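PDB 2WAC: staphylococcal nuclease domain-containing protein 1 from Drosophila melanogaster, which cleaves both DNA and RNA as an endonuclease, associates with the RNA-induced silencing complex, and binds peptides with symmetrically dimethylated arginines through its Tudor domain. Local coordinates for residues F18-V23 / T114-A119; S31-L36 / Q67-K72; L118-L123 / E194-Y199; A122-N127 / G180-E185. All coordinates share one frame; numbering follows the deposited sequence.

Contact 1 (F18-V23 / T114-A119); sequences FFAQSV and TEYALA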
loop_
_atom_site.group_PDB
_atom_site.type_symbol
_atom_site.label_atom_id
_atom_site.label_comp_id
_atom_site.label_asym_id
_atom_site.label_seq_id
_atom_site.Cartn_x
_atom_site.Cartn_y
_atom_site.Cartn_z
ATOM N N PHE A 18 1.925 -2.838 0.123
ATOM C CA PHE A 18 0.606 -2.324 -0.218
ATOM C C PHE A 18 0.098 -1.389 0.867
ATOM O O PHE A 18 0.498 -1.498 2.027
ATOM C CB PHE A 18 -0.392 -3.472 -0.461
ATOM C CG PHE A 18 -0.608 -4.358 0.739
ATOM C CD1 PHE A 18 0.212 -5.462 0.965
ATOM C CD2 PHE A 18 -1.631 -4.087 1.646
ATOM C CE1 PHE A 18 0.021 -6.279 2.077
ATOM C CE2 PHE A 18 -1.829 -4.895 2.762
ATOM C CZ PHE A 18 -1.003 -5.995 2.978
ATOM N N PHE A 19 -0.777 -0.467 0.477
ATOM C CA PHE A 19 -1.460 0.400 1.424
ATOM C C PHE A 19 -2.898 -0.060 1.588
ATOM O O PHE A 19 -3.572 -0.390 0.606
ATOM C CB PHE A 19 -1.430 1.856 0.951
ATOM C CG PHE A 19 -0.085 2.512 1.074
ATOM C CD1 PHE A 19 0.930 2.233 0.163
ATOM C CD2 PHE A 19 0.162 3.431 2.089
ATOM C CE1 PHE A 19 2.177 2.848 0.269
ATOM C CE2 PHE A 19 1.400 4.048 2.204
ATOM C CZ PHE A 19 2.411 3.755 1.293
ATOM N N ALA A 20 -3.363 -0.077 2.832
ATOM C CA ALA A 20 -4.727 -0.486 3.136
ATOM C C ALA A 20 -5.442 0.541 4.011
ATOM O O ALA A 20 -4.841 1.128 4.911
ATOM C CB ALA A 20 -4.734 -1.855 3.807
ATOM N N GLN A 21 -6.725 0.755 3.721
ATOM C CA GLN A 21 -7.601 1.564 4.564
ATOM C C GLN A 21 -8.460 0.650 5.428
ATOM O O GLN A 21 -8.882 -0.414 4.979
ATOM C CB GLN A 21 -8.529 2.435 3.711
ATOM C CG GLN A 21 -7.858 3.571 2.954
ATOM C CD GLN A 21 -8.779 4.208 1.918
ATOM O OE1 GLN A 21 -9.832 3.662 1.582
ATOM N NE2 GLN A 21 -8.374 5.360 1.396
ATOM N N SER A 22 -8.727 1.077 6.658
ATOM C CA SER A 22 -9.675 0.393 7.532
ATOM C C SER A 22 -11.107 0.654 7.047
ATOM O O SER A 22 -11.467 1.797 6.759
ATOM C CB SER A 22 -9.501 0.878 8.974
ATOM O OG SER A 22 -10.517 0.374 9.820
ATOM N N VAL A 23 -11.914 -0.403 6.956
ATOM C CA VAL A 23 -13.299 -0.276 6.478
ATOM C C VAL A 23 -14.166 0.594 7.405
ATOM O O VAL A 23 -15.009 1.360 6.930
ATOM C CB VAL A 23 -13.956 -1.666 6.199
ATOM C CG1 VAL A 23 -15.465 -1.547 5.999
ATOM C CG2 VAL A 23 -13.319 -2.317 4.977
ATOM N N THR A 114 -2.315 2.740 5.570
ATOM C CA THR A 114 -1.128 2.201 6.233
ATOM C C THR A 114 -0.416 1.226 5.303
ATOM O O THR A 114 -1.057 0.372 4.687
ATOM C CB THR A 114 -1.502 1.484 7.557
ATOM O OG1 THR A 114 -2.296 2.359 8.367
ATOM C CG2 THR A 114 -0.252 1.069 8.338
ATOM N N GLU A 115 0.906 1.359 5.203
ATOM C CA GLU A 115 1.711 0.466 4.371
ATOM C C GLU A 115 2.085 -0.830 5.094
ATOM O O GLU A 115 2.430 -0.817 6.277
ATOM C CB GLU A 115 2.975 1.173 3.875
ATOM C CG GLU A 115 3.686 0.437 2.742
ATOM C CD GLU A 115 4.881 1.193 2.183
ATOM O OE1 GLU A 115 5.277 2.232 2.761
ATOM O OE2 GLU A 115 5.428 0.736 1.159
ATOM N N TYR A 116 2.012 -1.941 4.361
ATOM C CA TYR A 116 2.410 -3.256 4.860
ATOM C C TYR A 116 3.257 -3.974 3.824
ATOM O O TYR A 116 3.159 -3.684 2.632
ATOM C CB TYR A 116 1.183 -4.122 5.157
ATOM C CG TYR A 116 0.226 -3.533 6.159
ATOM C CD1 TYR A 116 0.399 -3.752 7.526
ATOM C CD2 TYR A 116 -0.858 -2.756 5.744
ATOM C CE1 TYR A 116 -0.479 -3.211 8.454
ATOM C CE2 TYR A 116 -1.743 -2.208 6.667
ATOM C CZ TYR A 116 -1.548 -2.445 8.019
ATOM O OH TYR A 116 -2.417 -1.912 8.943
ATOM N N ALA A 117 4.075 -4.917 4.279
ATOM C CA ALA A 117 4.754 -5.844 3.381
ATOM C C ALA A 117 3.921 -7.118 3.292
ATOM O O ALA A 117 3.473 -7.635 4.319
ATOM C CB ALA A 117 6.152 -6.155 3.894
ATOM N N LEU A 118 3.699 -7.618 2.076
ATOM C CA LEU A 118 3.001 -8.894 1.903
ATOM C C LEU A 118 3.882 -10.002 2.472
ATOM O O LEU A 118 4.998 -10.229 1.999
ATOM C CB LEU A 118 2.649 -9.156 0.433
ATOM C CG LEU A 118 1.698 -10.321 0.114
ATOM C CD1 LEU A 118 0.303 -10.099 0.697
ATOM C CD2 LEU A 118 1.615 -10.548 -1.388
ATOM N N ALA A 119 3.371 -10.672 3.502
ATOM C CA ALA A 119 4.169 -11.585 4.322
ATOM C C ALA A 119 4.792 -12.742 3.544
ATOM O O ALA A 119 4.097 -13.468 2.833
ATOM C CB ALA A 119 3.342 -12.111 5.491
HETATM O O HOH W 1 -4.995 1.380 7.575
#
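Strands 17-22 and 113-118 are antiparallel neighbours in the staphylococcal-nuclease-like part of this extended Tudor domain, in a five-stranded sheet with the strand order of an OB-fold. Two hydrogen-bonded pairs, Phe-18 with Tyr-116 and Ala-20 with Thr-114, flank the non-hydrogen-bonded pair Phe-19 with Glu-115. Tyr-116 N reaches Phe-18 O at 2.8 Å, nearly along the C=O axis. The Ala-20 pair is as straight at hydrogen, but each donor comes in off the C=O axis (about 145°), above the carbonyl plane. A water donates to Ala-20 O at 2.7 Å and also bonds Thr-114 OG1, so the carbonyl takes two donors.

Phe-18, Ala-20, Thr-114 and Tyr-116 share one face. Phe-18 holds CG in the crowded position between backbone N and carbonyl carbon (chi1 61°), which brings its ring beneath Tyr-116 CB. Tyr-116 CB sits over the ring face in a CH-pi contact, 3.6 Å from Phe-18 CZ. The two rings meet only obliquely. On the other face, Glu-115 lies extended across the Phe-19 ring. Its CB is 3.8 Å from the ring centroid, and its carboxylate is tilted 20° from the ring plane. Glu-115 OE2 is hydrogen-bonded to Thr-17 OG1. An alanine in place of Phe-19 would remove the ring under the Glu-115 chain and would probably let that chain shift, with the Thr-17 bond still holding its end.

Strand 5-12 pairs along the far side of strand 17-22. Strand 159-164 flanks strand 113-118, and Leu-148 and Leu-163 pack on Phe-18.

Contact 2 (S31-L36 / Q67-K72); sequences SLMSKL and QWYRAK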
loop_
_atom_site.group_PDB
_atom_site.type_symbol
_atom_site.label_atom_id
_atom_site.label_comp_id
_atom_site.label_asym_id
_atom_site.label_seq_id
_atom_site.Cartn_x
_atom_site.Cartn_y
_atom_site.Cartn_z
ATOM N N SER A 31 -15.778 12.263 5.105
ATOM C CA SER A 31 -16.113 13.545 5.722
ATOM C C SER A 31 -14.969 14.561 5.613
ATOM O O SER A 31 -15.206 15.729 5.307
ATOM C CB SER A 31 -16.506 13.337 7.188
ATOM O OG SER A 31 -16.728 14.573 7.843
ATOM N N LEU A 32 -13.742 14.103 5.866
ATOM C CA LEU A 32 -12.542 14.941 5.772
ATOM C C LEU A 32 -12.340 15.482 4.355
ATOM O O LEU A 32 -12.072 16.671 4.174
ATOM C CB LEU A 32 -11.300 14.156 6.231
ATOM C CG LEU A 32 -9.975 14.879 6.531
ATOM C CD1 LEU A 32 -9.110 14.044 7.467
ATOM C CD2 LEU A 32 -9.194 15.210 5.269
ATOM N N MET A 33 -12.474 14.604 3.361
ATOM C CA MET A 33 -12.295 14.971 1.955
ATOM C C MET A 33 -13.343 15.966 1.465
ATOM O O MET A 33 -13.055 16.804 0.611
ATOM C CB MET A 33 -12.281 13.727 1.059
ATOM C CG MET A 33 -10.950 12.970 1.035
ATOM S SD MET A 33 -9.551 13.943 0.427
ATOM C CE MET A 33 -8.872 14.550 1.958
ATOM N N SER A 34 -14.551 15.866 2.015
ATOM C CA SER A 34 -15.644 16.778 1.682
ATOM C C SER A 34 -15.437 18.166 2.291
ATOM O O SER A 34 -15.768 19.176 1.667
ATOM C CB SER A 34 -16.986 16.194 2.129
ATOM O OG SER A 34 -18.064 17.013 1.711
ATOM N N LYS A 35 -14.897 18.206 3.507
ATOM C CA LYS A 35 -14.618 19.468 4.192
ATOM C C LYS A 35 -13.399 20.168 3.590
ATOM O O LYS A 35 -13.370 21.396 3.495
ATOM C CB LYS A 35 -14.418 19.242 5.694
ATOM C CG LYS A 35 -15.668 18.780 6.429
ATOM C CD LYS A 35 -15.365 18.450 7.884
ATOM C CE LYS A 35 -16.556 17.799 8.572
ATOM N NZ LYS A 35 -17.759 18.681 8.599
ATOM N N LEU A 36 -12.404 19.377 3.188
ATOM C CA LEU A 36 -11.200 19.892 2.536
ATOM C C LEU A 36 -11.514 20.494 1.165
ATOM O O LEU A 36 -11.023 21.576 0.830
ATOM C CB LEU A 36 -10.133 18.794 2.417
ATOM C CG LEU A 36 -8.717 19.210 1.991
ATOM C CD1 LEU A 36 -8.074 20.154 3.004
ATOM C CD2 LEU A 36 -7.835 17.994 1.773
ATOM N N GLN A 67 -7.908 17.962 -7.622
ATOM C CA GLN A 67 -8.494 18.060 -6.289
ATOM C C GLN A 67 -7.400 18.054 -5.222
ATOM O O GLN A 67 -6.291 17.566 -5.460
ATOM C CB GLN A 67 -9.525 16.948 -6.046
ATOM C CG GLN A 67 -10.668 16.882 -7.077
ATOM C CD GLN A 67 -11.405 18.203 -7.267
ATOM O OE1 GLN A 67 -11.719 18.905 -6.303
ATOM N NE2 GLN A 67 -11.691 18.542 -8.520
ATOM N N TRP A 68 -7.716 18.615 -4.057
ATOM C CA TRP A 68 -6.754 18.759 -2.965
ATOM C C TRP A 68 -6.809 17.571 -1.997
ATOM O O TRP A 68 -7.889 17.163 -1.561
ATOM C CB TRP A 68 -6.992 20.079 -2.222
ATOM C CG TRP A 68 -6.731 21.318 -3.055
ATOM C CD1 TRP A 68 -7.640 22.012 -3.806
ATOM C CD2 TRP A 68 -5.479 22.003 -3.209
ATOM N NE1 TRP A 68 -7.032 23.085 -4.417
ATOM C CE2 TRP A 68 -5.707 23.105 -4.067
ATOM C CE3 TRP A 68 -4.188 21.795 -2.703
ATOM C CZ2 TRP A 68 -4.689 23.994 -4.436
ATOM C CZ3 TRP A 68 -3.175 22.682 -3.069
ATOM C CH2 TRP A 68 -3.435 23.768 -3.928
ATOM N N TYR A 69 -5.635 17.021 -1.679
ATOM C CA TYR A 69 -5.497 15.870 -0.781
ATOM C C TYR A 69 -4.467 16.158 0.321
ATOM O O TYR A 69 -3.613 17.030 0.163
ATOM C CB TYR A 69 -5.049 14.626 -1.563
ATOM C CG TYR A 69 -6.012 14.126 -2.624
ATOM C CD1 TYR A 69 -6.163 14.800 -3.836
ATOM C CD2 TYR A 69 -6.745 12.956 -2.430
ATOM C CE1 TYR A 69 -7.042 14.343 -4.813
ATOM C CE2 TYR A 69 -7.622 12.484 -3.405
ATOM C CZ TYR A 69 -7.764 13.184 -4.593
ATOM O OH TYR A 69 -8.628 12.723 -5.561
ATOM N N ARG A 70 -4.549 15.425 1.432
ATOM C CA ARG A 70 -3.512 15.485 2.465
ATOM C C ARG A 70 -2.267 14.763 1.955
ATOM O O ARG A 70 -2.368 13.678 1.375
ATOM C CB ARG A 70 -3.984 14.847 3.775
ATOM C CG ARG A 70 -5.206 15.494 4.405
ATOM C CD ARG A 70 -5.281 15.202 5.899
ATOM N NE ARG A 70 -5.405 13.776 6.205
ATOM C CZ ARG A 70 -5.322 13.255 7.426
ATOM N NH1 ARG A 70 -5.108 14.037 8.480
ATOM N NH2 ARG A 70 -5.450 11.945 7.598
ATOM N N ALA A 71 -1.099 15.365 2.161
ATOM C CA ALA A 71 0.139 14.809 1.624
ATOM C C ALA A 71 1.346 15.078 2.512
ATOM O O ALA A 71 1.417 16.105 3.183
ATOM C CB ALA A 71 0.390 15.335 0.209
ATOM N N LYS A 72 2.286 14.138 2.512
ATOM C CA LYS A 72 3.552 14.301 3.213
ATOM C C LYS A 72 4.644 14.579 2.189
ATOM O O LYS A 72 4.782 13.845 1.210
ATOM C CB LYS A 72 3.876 13.038 4.016
ATOM C CG LYS A 72 5.230 13.033 4.720
ATOM C CD LYS A 72 5.445 11.696 5.410
ATOM C CE LYS A 72 6.907 11.437 5.718
ATOM N NZ LYS A 72 7.099 10.065 6.276
#
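This is helix-on-strand packing, a van der Waals contact of apolar side chains with strand backbone, a ring and a guanidinium, without hydrogen bonds between the segments. Helix 26-42 lies against the start of strand 68-77 in the Tudor sheet, and the two short axes pass 8.8 Å apart.

Leu-32, Met-33 and Leu-36 do the touching. Leu-36 has CG anti to the backbone N, and its CD2 reaches over the strand backbone to 3.4 Å from Trp-68 O. Met-33 is bent at chi2 and chi3. This brings SD obliquely to the Tyr-69 ring, 4.1 Å from Tyr-69 CD2, in a Met-aromatic contact. Leu-32 crosses the Arg-70 chain at about a right angle. Its CD1 sits over the centre of one guanidinium face, 3.9 Å from Arg-70 CZ, while its CD2 touches the aliphatic Arg-70 CD and CG.

Both NH groups of the buried guanidinium are well satisfied. NH2 forms a salt bridge with Asp-87 and bonds Lys-110 O; NH1 bonds Glu-109 O and Phe-106 O. These bonds fix the flat group on which Leu-32 rests. Tyr-69 OH bonds Asp-65.

Residues 67-72 belong to the region involved in dimethylarginine binding. A long helix leading from the nuclease-like part and packed on the Tudor sheet is characteristic of an extended Tudor domain.

Contact 3 (L118-L123 / E194-Y199); sequences LALVAL and ELVDQY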
loop_
_atom_site.group_PDB
_atom_site.type_symbol
_atom_site.label_atom_id
_atom_site.label_comp_id
_atom_site.label_asym_id
_atom_site.label_seq_id
_atom_site.Cartn_x
_atom_site.Cartn_y
_atom_site.Cartn_z
ATOM N N LEU A 118 3.699 -7.618 2.076
ATOM C CA LEU A 118 3.001 -8.894 1.903
ATOM C C LEU A 118 3.882 -10.002 2.472
ATOM O O LEU A 118 4.998 -10.229 1.999
ATOM C CB LEU A 118 2.649 -9.156 0.433
ATOM C CG LEU A 118 1.698 -10.321 0.114
ATOM C CD1 LEU A 118 0.303 -10.099 0.697
ATOM C CD2 LEU A 118 1.615 -10.548 -1.388
ATOM N N ALA A 119 3.371 -10.672 3.502
ATOM C CA ALA A 119 4.169 -11.585 4.322
ATOM C C ALA A 119 4.792 -12.742 3.544
ATOM O O ALA A 119 4.097 -13.468 2.833
ATOM C CB ALA A 119 3.342 -12.111 5.491
ATOM N N LEU A 120 6.113 -12.874 3.682
ATOM C CA LEU A 120 6.884 -14.035 3.202
ATOM C C LEU A 120 6.921 -14.241 1.680
ATOM O O LEU A 120 7.235 -15.335 1.206
ATOM C CB LEU A 120 6.428 -15.328 3.902
ATOM C CG LEU A 120 6.296 -15.389 5.430
ATOM C CD1 LEU A 120 5.768 -16.753 5.836
ATOM C CD2 LEU A 120 7.617 -15.100 6.138
ATOM N N VAL A 121 6.620 -13.190 0.926
ATOM C CA VAL A 121 6.607 -13.257 -0.534
ATOM C C VAL A 121 7.829 -12.540 -1.112
ATOM O O VAL A 121 8.114 -11.397 -0.749
ATOM C CB VAL A 121 5.288 -12.664 -1.111
ATOM C CG1 VAL A 121 5.422 -12.330 -2.586
ATOM C CG2 VAL A 121 4.124 -13.626 -0.889
ATOM N N ALA A 122 8.554 -13.229 -1.991
ATOM C CA ALA A 122 9.661 -12.624 -2.728
ATOM C C ALA A 122 9.349 -12.637 -4.220
ATOM O O ALA A 122 8.888 -13.650 -4.751
ATOM C CB ALA A 122 10.964 -13.364 -2.445
ATOM N N LEU A 123 9.591 -11.511 -4.889
ATOM C CA LEU A 123 9.399 -11.417 -6.338
ATOM C C LEU A 123 10.359 -12.345 -7.086
ATOM O O LEU A 123 11.474 -12.583 -6.618
ATOM C CB LEU A 123 9.579 -9.975 -6.825
ATOM C CG LEU A 123 8.422 -8.978 -6.701
ATOM C CD1 LEU A 123 8.904 -7.615 -7.147
ATOM C CD2 LEU A 123 7.199 -9.403 -7.514
ATOM N N GLU A 194 5.405 -21.911 11.286
ATOM C CA GLU A 194 4.283 -22.614 10.667
ATOM C C GLU A 194 3.962 -22.027 9.295
ATOM O O GLU A 194 3.826 -22.764 8.317
ATOM C CB GLU A 194 3.057 -22.561 11.582
ATOM C CG GLU A 194 1.819 -23.257 11.036
ATOM C CD GLU A 194 0.733 -23.411 12.083
ATOM O OE1 GLU A 194 1.029 -23.932 13.181
ATOM O OE2 GLU A 194 -0.421 -23.019 11.803
ATOM N N LEU A 195 3.863 -20.698 9.234
ATOM C CA LEU A 195 3.591 -19.980 7.990
ATOM C C LEU A 195 4.731 -20.114 6.975
ATOM O O LEU A 195 4.478 -20.276 5.779
ATOM C CB LEU A 195 3.282 -18.502 8.275
ATOM C CG LEU A 195 2.452 -17.706 7.260
ATOM C CD1 LEU A 195 1.013 -18.210 7.176
ATOM C CD2 LEU A 195 2.469 -16.222 7.605
ATOM N N VAL A 196 5.976 -20.054 7.453
ATOM C CA VAL A 196 7.159 -20.260 6.606
ATOM C C VAL A 196 7.156 -21.654 5.971
ATOM O O VAL A 196 7.379 -21.789 4.766
ATOM C CB VAL A 196 8.489 -20.000 7.384
ATOM C CG1 VAL A 196 9.689 -20.633 6.676
ATOM C CG2 VAL A 196 8.718 -18.504 7.570
ATOM N N ASP A 197 6.891 -22.677 6.785
ATOM C CA ASP A 197 6.810 -24.063 6.318
ATOM C C ASP A 197 5.689 -24.258 5.296
ATOM O O ASP A 197 5.880 -24.920 4.276
ATOM C CB ASP A 197 6.609 -25.024 7.500
ATOM C CG ASP A 197 7.848 -25.157 8.374
ATOM O OD1 ASP A 197 8.945 -24.739 7.950
ATOM O OD2 ASP A 197 7.723 -25.698 9.493
ATOM N N GLN A 198 4.529 -23.672 5.576
ATOM C CA GLN A 198 3.369 -23.777 4.689
ATOM C C GLN A 198 3.618 -23.140 3.314
ATOM O O GLN A 198 3.289 -23.735 2.286
ATOM C CB GLN A 198 2.116 -23.212 5.369
ATOM C CG GLN A 198 1.511 -24.176 6.398
ATOM C CD GLN A 198 0.557 -23.518 7.387
ATOM O OE1 GLN A 198 0.372 -22.301 7.389
ATOM N NE2 GLN A 198 -0.055 -24.333 8.240
ATOM N N TYR A 199 4.219 -21.950 3.308
ATOM C CA TYR A 199 4.592 -21.256 2.067
ATOM C C TYR A 199 5.663 -22.018 1.275
ATOM O O TYR A 199 5.635 -22.031 0.043
ATOM C CB TYR A 199 5.062 -19.824 2.367
ATOM C CG TYR A 199 3.955 -18.790 2.542
ATOM C CD1 TYR A 199 4.031 -17.554 1.899
ATOM C CD2 TYR A 199 2.843 -19.042 3.351
ATOM C CE1 TYR A 199 3.032 -16.597 2.054
ATOM C CE2 TYR A 199 1.835 -18.091 3.511
ATOM C CZ TYR A 199 1.939 -16.871 2.858
ATOM O OH TYR A 199 0.958 -15.920 3.005
HETATM O O HOH W 2 1.293 -13.311 2.265
#
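The tight part of this contact is a single leucine pressed onto a helix; the looser part is a water bridge at a tyrosine tip. Leu-120 points at helix 193-208, with CG anti to its carbonyl carbon (chi1 -49°) and CD1 leading. CD1 lies 3.7 Å from Leu-195 CG and equally close to Val-196 N, so it touches helix backbone as well as side chains. Val-196 CG2 meets both methyls of Leu-120, at 3.8 Å from CD1. Leu-120 CB presses on Tyr-199 CD1, while Leu-120 CD1 stands over one face of the Tyr-199 ring, toward its rim. Ala-119 O comes closer still to that ring, 3.4 Å from Tyr-199 CE1.

The leucine is presented by a type II beta turn from Leu-118 to Val-121, in which Leu-120 has a positive phi of 65°. This turn joins strand 113-118 of the nuclease-like sheet to the short strand 121-122, and helix 193-208 covers it.

The fit is looser at Val-121 and at the hydroxyl. Val-121 CG2 comes to the ring edge only at 4.3 Å from Tyr-199 CE1. Tyr-199 OH and Ala-119 O are 4.0 Å apart, and a water to one side, in the ring plane, bridges them. It donates to Ala-119 O at 2.9 Å and to Tyr-199 OH at 2.7 Å. A leucine in place of Tyr-199 would lose the hydroxyl that bonds Asp-171 and the water, and would probably leave the Ala-119 carbonyl less firmly bridged to the helix. The acceptor or donor on the Asp-171 side of that hydroxyl is OD2.

Contact 4 (A122-N127 / G180-E185); sequences ALPTDN and GLVLAE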
loop_
_atom_site.group_PDB
_atom_site.type_symbol
_atom_site.label_atom_id
_atom_site.label_comp_id
_atom_site.label_asym_id
_atom_site.label_seq_id
_atom_site.Cartn_x
_atom_site.Cartn_y
_atom_site.Cartn_z
ATOM N N ALA A 122 8.554 -13.229 -1.991
ATOM C CA ALA A 122 9.661 -12.624 -2.728
ATOM C C ALA A 122 9.349 -12.637 -4.220
ATOM O O ALA A 122 8.888 -13.650 -4.751
ATOM C CB ALA A 122 10.964 -13.364 -2.445
ATOM N N LEU A 123 9.591 -11.511 -4.889
ATOM C CA LEU A 123 9.399 -11.417 -6.338
ATOM C C LEU A 123 10.359 -12.345 -7.086
ATOM O O LEU A 123 11.474 -12.583 -6.618
ATOM C CB LEU A 123 9.579 -9.975 -6.825
ATOM C CG LEU A 123 8.422 -8.978 -6.701
ATOM C CD1 LEU A 123 8.904 -7.615 -7.147
ATOM C CD2 LEU A 123 7.199 -9.403 -7.514
ATOM N N PRO A 124 9.925 -12.880 -8.247
ATOM C CA PRO A 124 10.768 -13.780 -9.051
ATOM C C PRO A 124 11.971 -13.078 -9.694
ATOM O O PRO A 124 12.037 -11.847 -9.699
ATOM C CB PRO A 124 9.804 -14.292 -10.126
ATOM C CG PRO A 124 8.768 -13.234 -10.234
ATOM C CD PRO A 124 8.598 -12.680 -8.859
ATOM N N THR A 125 12.906 -13.864 -10.231
ATOM C CA THR A 125 14.149 -13.323 -10.801
ATOM C C THR A 125 13.952 -12.582 -12.130
ATOM O O THR A 125 14.551 -11.526 -12.342
ATOM C CB THR A 125 15.262 -14.402 -10.952
ATOM O OG1 THR A 125 14.813 -15.457 -11.813
ATOM C CG2 THR A 125 15.650 -14.981 -9.596
ATOM N N ASP A 126 13.116 -13.132 -13.011
ATOM C CA ASP A 126 12.846 -12.519 -14.317
ATOM C C ASP A 126 12.032 -11.234 -14.184
ATOM O O ASP A 126 11.158 -11.131 -13.323
ATOM C CB ASP A 126 12.108 -13.502 -15.233
ATOM C CG ASP A 126 12.119 -13.067 -16.690
ATOM O OD1 ASP A 126 13.177 -13.194 -17.344
ATOM O OD2 ASP A 126 11.066 -12.606 -17.182
ATOM N N ASN A 127 12.329 -10.263 -15.050
ATOM C CA ASN A 127 11.577 -9.001 -15.109
ATOM C C ASN A 127 10.119 -9.148 -15.544
ATOM O O ASN A 127 9.238 -8.489 -14.990
ATOM N N GLY A 180 2.877 -20.389 -8.586
ATOM C CA GLY A 180 4.230 -20.303 -9.137
ATOM C C GLY A 180 4.583 -18.943 -9.712
ATOM O O GLY A 180 5.365 -18.849 -10.655
ATOM N N LEU A 181 4.015 -17.891 -9.130
ATOM C CA LEU A 181 4.228 -16.525 -9.612
ATOM C C LEU A 181 5.273 -15.774 -8.792
ATOM O O LEU A 181 5.917 -14.847 -9.291
ATOM C CB LEU A 181 2.907 -15.747 -9.632
ATOM C CG LEU A 181 1.774 -16.319 -10.492
ATOM C CD1 LEU A 181 0.462 -15.616 -10.176
ATOM C CD2 LEU A 181 2.094 -16.226 -11.989
ATOM N N VAL A 182 5.428 -16.177 -7.533
ATOM C CA VAL A 182 6.420 -15.590 -6.630
ATOM C C VAL A 182 7.176 -16.671 -5.860
ATOM O O VAL A 182 6.803 -17.848 -5.887
ATOM C CB VAL A 182 5.782 -14.594 -5.613
ATOM C CG1 VAL A 182 5.263 -13.339 -6.312
ATOM C CG2 VAL A 182 4.686 -15.268 -4.793
ATOM N N LEU A 183 8.237 -16.258 -5.174
ATOM C CA LEU A 183 9.008 -17.151 -4.318
ATOM C C LEU A 183 8.560 -17.034 -2.865
ATOM O O LEU A 183 8.084 -15.980 -2.431
ATOM C CB LEU A 183 10.510 -16.857 -4.442
ATOM C CG LEU A 183 11.155 -16.976 -5.831
ATOM C CD1 LEU A 183 12.554 -16.373 -5.831
ATOM C CD2 LEU A 183 11.198 -18.425 -6.309
ATOM N N ALA A 184 8.691 -18.132 -2.128
ATOM C CA ALA A 184 8.444 -18.141 -0.692
ATOM C C ALA A 184 9.710 -17.699 0.028
ATOM O O ALA A 184 10.816 -18.092 -0.352
ATOM C CB ALA A 184 8.031 -19.532 -0.235
ATOM N N GLU A 185 9.548 -16.877 1.060
ATOM C CA GLU A 185 10.683 -16.382 1.832
ATOM C C GLU A 185 10.950 -17.261 3.049
ATOM O O GLU A 185 10.034 -17.599 3.802
ATOM C CB GLU A 185 10.456 -14.929 2.260
ATOM C CG GLU A 185 11.614 -14.305 3.039
ATOM C CD GLU A 185 11.294 -12.922 3.579
ATOM O OE1 GLU A 185 10.099 -12.587 3.723
ATOM O OE2 GLU A 185 12.245 -12.165 3.867
#
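Ala-122 and Leu-183 form a hydrogen-bonded antiparallel pair, the core of a small two-stranded sheet in the nuclease-like part of the chain. Ala-122 N donates to Leu-183 O at 2.8 Å and almost straight (175°), though it stands above the carbonyl plane. In return Leu-183 N donates to Ala-122 O at 2.7 Å, nearly along the C=O axis. The CB atoms of both residues lie on the same face, 4.0 Å apart. Val-182 CB also closes on Ala-122 O, at 3.4 Å.

Past the pair, the chains stay in touch through Pro-124. Pro-124 CG and CD lie against Leu-181 O, CG at 3.4 Å. Pro-124 CD packs loosely on Val-182 CG1.

Further out, both segments pack on helices. Val-182 packs on Ala-133 of helix 127-141 and on Leu-176 and Val-177 of helix 172-178. Gly-180 ends helix 172-178 in a Schellman motif, with a positive phi (72°) that favours glycine. Ala-184 N donates to Gln-203 OE1 of helix 193-208. Pro-124 O accepts from Lys-130 NZ. At the start of helix 127-141, Asp-126 is the N-cap, and its OD2 takes the backbone N-H of Glu-128.

Overall arrangement
From the N terminus, strand 17-22 runs into helix 26-42, which carries the chain to the Tudor sheet. Contact 2 closes there, between 31-36 and 67-72. Contact 1 closes later, when the chain returns as strand 113-118, so contact 2 nests inside its loop. Their centres are 20 Å apart. Contact 3 begins on the last residues of contact 1, Leu-118 and Ala-119, and contact 4 just beyond. Contact 4 closes first, at 180-185, then contact 3, at 194-199. These two touch, with Leu-120 O and Glu-185 N probably hydrogen-bonded. Contact 3 ties helix 193-208, and contact 4 strand 183-184, to the chain that leaves strand 113-118. Both centres lie about 36 Å or more from contact 2's.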